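Local coordinates for protein integral membrane indolylacetylinositol arabinosyltransferase EmbB (Mycolicibacterium smegmatis MC2 155, PDB 7BVC) that binds the anti-tuberculosis drug ethambutol and probably transfers arabinose units to build the arabinan of mycobacterial arabinogalactan, at residues B[834-838]-B[936-941]. Coordinates in Å, arbitrary orientation, origin at the centre of the assembly. Residues are numbered along the deposited sequence.
Sequences QQESR and DLSLSQ. With CA (calcium ion), chain K.
Leu-939 lays its side chain against CB of Gln-834 and the backbone of Gln-835. It is an m,t rotamer. CD2 of Leu-939 lies 3.9 Å from CB of Gln-834 and 3.6 Å from N of Gln-835. Gln-834 points toward 936-941, and CG of Gln-834 sits 3.1 Å from O of Leu-939. Leu-937, also m,t, covers the other end of the contact. CD2 of Leu-937 lies 3.8 Å from OE2 of Glu-836 and 4.1 Å from NE of Arg-838, at the edge of the guanidinium, close to its plane. The backbones run antiparallel. CA atoms of Glu-836 and Leu-937 are 5.0 Å apart, and those of Gln-834 and Leu-939 are 5.4 Å apart. Ser-837 and Asp-936 form an antiparallel hydrogen-bonded pair: N of Ser-837 donates to O of Asp-936 at 3.2 Å, and N of Asp-936 donates weakly to O of Ser-837 at 3.3 Å. Their side chains share one face. OG of Ser-837 hydrogen-bonds to O of Gly-768. Beyond the pair, Leu-937 and Leu-939 have psi near 10°, and the chain bends around calcium. OD2 of Asp-936 (chi1 t) binds the ion at 2.7 Å, and O of Ser-938 at 2.5 Å. O of Asp-943 is the third protein ligand. This is a loop calcium site where strand 929-936 ends, beside the start of the outermost strand 837-845 of a four-stranded antiparallel sheet, in the EmbC-type C-terminal domain.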
ATOM      1  N   GLN B 834     -37.933 -16.624  -0.077  1.00 82.61           N
ATOM      2  CA  GLN B 834     -37.598 -15.897   1.134  1.00 82.61           C
ATOM      3  C   GLN B 834     -38.847 -15.642   1.974  1.00 82.61           C
ATOM      4  O   GLN B 834     -39.980 -15.698   1.489  1.00 82.61           O
ATOM      5  CB  GLN B 834     -36.905 -14.583   0.786  1.00 82.61           C
ATOM      6  CG  GLN B 834     -35.748 -14.760  -0.176  1.00 82.61           C
ATOM      7  CD  GLN B 834     -34.780 -15.837   0.271  1.00 82.61           C
ATOM      8  OE1 GLN B 834     -34.416 -15.914   1.445  1.00 82.61           O
ATOM      9  NE2 GLN B 834     -34.358 -16.676  -0.666  1.00 82.61           N
ATOM     10  N   GLN B 835     -38.623 -15.354   3.253  1.00 79.30           N
ATOM     11  CA  GLN B 835     -39.713 -15.282   4.214  1.00 79.30           C
ATOM     12  C   GLN B 835     -39.232 -14.539   5.450  1.00 79.30           C
ATOM     13  O   GLN B 835     -38.030 -14.372   5.670  1.00 79.30           O
ATOM     14  CB  GLN B 835     -40.208 -16.686   4.582  1.00 79.30           C
ATOM     15  CG  GLN B 835     -41.582 -16.745   5.222  1.00 79.30           C
ATOM     16  CD  GLN B 835     -42.013 -18.166   5.508  1.00 79.30           C
ATOM     17  OE1 GLN B 835     -41.224 -19.102   5.384  1.00 79.30           O
ATOM     18  NE2 GLN B 835     -43.270 -18.337   5.898  1.00 79.30           N
ATOM     19  N   GLU B 836     -40.193 -14.089   6.252  1.00 78.41           N
ATOM     20  CA  GLU B 836     -39.923 -13.522   7.566  1.00 78.41           C
ATOM     21  C   GLU B 836     -39.999 -14.647   8.588  1.00 78.41           C
ATOM     22  O   GLU B 836     -41.008 -15.356   8.661  1.00 78.41           O
ATOM     23  CB  GLU B 836     -40.919 -12.416   7.905  1.00 78.41           C
ATOM     24  CG  GLU B 836     -40.694 -11.123   7.147  1.00 78.41           C
ATOM     25  CD  GLU B 836     -41.621 -10.019   7.609  1.00 78.41           C
ATOM     26  OE1 GLU B 836     -42.833 -10.284   7.751  1.00 78.41           O
ATOM     27  OE2 GLU B 836     -41.137  -8.890   7.833  1.00 78.41           O
ATOM     28  N   SER B 837     -38.938 -14.807   9.372  1.00 78.14           N
ATOM     29  CA  SER B 837     -38.779 -15.955  10.249  1.00 78.14           C
ATOM     30  C   SER B 837     -38.833 -15.526  11.709  1.00 78.14           C
ATOM     31  O   SER B 837     -38.310 -14.472  12.078  1.00 78.14           O
ATOM     32  CB  SER B 837     -37.456 -16.668   9.967  1.00 78.14           C
ATOM     33  OG  SER B 837     -37.541 -17.443   8.784  1.00 78.14           O
ATOM     34  N   ARG B 838     -39.476 -16.353  12.531  1.00 79.63           N
ATOM     35  CA  ARG B 838     -39.543 -16.136  13.967  1.00 79.63           C
ATOM     36  C   ARG B 838     -39.303 -17.458  14.678  1.00 79.63           C
ATOM     37  O   ARG B 838     -39.461 -18.537  14.099  1.00 79.63           O
ATOM     38  CB  ARG B 838     -40.892 -15.546  14.395  1.00 79.63           C
ATOM     39  CG  ARG B 838     -41.025 -14.053  14.168  1.00 79.63           C
ATOM     40  CD  ARG B 838     -41.634 -13.757  12.811  1.00 79.63           C
ATOM     41  NE  ARG B 838     -41.788 -12.325  12.578  1.00 79.63           N
ATOM     42  CZ  ARG B 838     -42.945 -11.679  12.654  1.00 79.63           C
ATOM     43  NH1 ARG B 838     -44.055 -12.338  12.957  1.00 79.63           N
ATOM     44  NH2 ARG B 838     -42.994 -10.374  12.426  1.00 79.63           N
ATOM     45  N   ASP B 936     -35.369 -12.915  11.865  1.00 75.71           N
ATOM     46  CA  ASP B 936     -34.711 -12.538  10.619  1.00 75.71           C
ATOM     47  C   ASP B 936     -35.764 -11.926   9.706  1.00 75.71           C
ATOM     48  O   ASP B 936     -36.651 -12.632   9.216  1.00 75.71           O
ATOM     49  CB  ASP B 936     -34.048 -13.749   9.963  1.00 75.71           C
ATOM     50  CG  ASP B 936     -33.734 -13.524   8.496  1.00 75.71           C
ATOM     51  OD1 ASP B 936     -32.640 -13.011   8.193  1.00 75.71           O
ATOM     52  OD2 ASP B 936     -34.578 -13.872   7.644  1.00 75.71           O
ATOM     53  N   LEU B 937     -35.671 -10.616   9.479  1.00 75.92           N
ATOM     54  CA  LEU B 937     -36.690  -9.879   8.742  1.00 75.92           C
ATOM     55  C   LEU B 937     -36.201  -9.362   7.395  1.00 75.92           C
ATOM     56  O   LEU B 937     -36.843  -8.479   6.815  1.00 75.92           O
ATOM     57  CB  LEU B 937     -37.209  -8.713   9.583  1.00 75.92           C
ATOM     58  CG  LEU B 937     -37.865  -9.070  10.916  1.00 75.92           C
ATOM     59  CD1 LEU B 937     -38.361  -7.813  11.605  1.00 75.92           C
ATOM     60  CD2 LEU B 937     -39.000 -10.058  10.709  1.00 75.92           C
ATOM     61  N   SER B 938     -35.087  -9.877   6.885  1.00 75.42           N
ATOM     62  CA  SER B 938     -34.556  -9.466   5.592  1.00 75.42           C
ATOM     63  C   SER B 938     -34.862 -10.537   4.555  1.00 75.42           C
ATOM     64  O   SER B 938     -34.650 -11.727   4.808  1.00 75.42           O
ATOM     65  CB  SER B 938     -33.049  -9.220   5.675  1.00 75.42           C
ATOM     66  OG  SER B 938     -32.565  -8.627   4.483  1.00 75.42           O
ATOM     67  N   LEU B 939     -35.359 -10.113   3.396  1.00 72.73           N
ATOM     68  CA  LEU B 939     -35.669 -11.030   2.310  1.00 72.73           C
ATOM     69  C   LEU B 939     -34.501 -11.234   1.355  1.00 72.73           C
ATOM     70  O   LEU B 939     -34.669 -11.892   0.325  1.00 72.73           O
ATOM     71  CB  LEU B 939     -36.885 -10.543   1.523  1.00 72.73           C
ATOM     72  CG  LEU B 939     -38.237 -10.485   2.229  1.00 72.73           C
ATOM     73  CD1 LEU B 939     -39.303 -10.104   1.223  1.00 72.73           C
ATOM     74  CD2 LEU B 939     -38.565 -11.809   2.891  1.00 72.73           C
ATOM     75  N   SER B 940     -33.333 -10.678   1.658  1.00 76.51           N
ATOM     76  CA  SER B 940     -32.162 -10.983   0.858  1.00 76.51           C
ATOM     77  C   SER B 940     -31.710 -12.413   1.131  1.00 76.51           C
ATOM     78  O   SER B 940     -31.964 -12.981   2.198  1.00 76.51           O
ATOM     79  CB  SER B 940     -31.029 -10.004   1.158  1.00 76.51           C
ATOM     80  OG  SER B 940     -29.794 -10.490   0.667  1.00 76.51           O
ATOM     81  N   GLN B 941     -31.031 -13.003   0.147  1.00 80.04           N
ATOM     82  CA  GLN B 941     -30.611 -14.390   0.294  1.00 80.04           C
ATOM     83  C   GLN B 941     -29.377 -14.521   1.177  1.00 80.04           C
ATOM     84  O   GLN B 941     -29.193 -15.556   1.825  1.00 80.04           O
ATOM     85  CB  GLN B 941     -30.345 -15.015  -1.075  1.00 80.04           C
ATOM     86  CG  GLN B 941     -30.380 -16.533  -1.067  1.00 80.04           C
ATOM     87  CD  GLN B 941     -30.003 -17.135  -2.403  1.00 80.04           C
ATOM     88  OE1 GLN B 941     -29.549 -16.435  -3.306  1.00 80.04           O
ATOM     89  NE2 GLN B 941     -30.191 -18.442  -2.535  1.00 80.04           N
TER
HETATM   90 CA    CA K1205     -33.746 -14.066   5.082  1.00 69.91          CA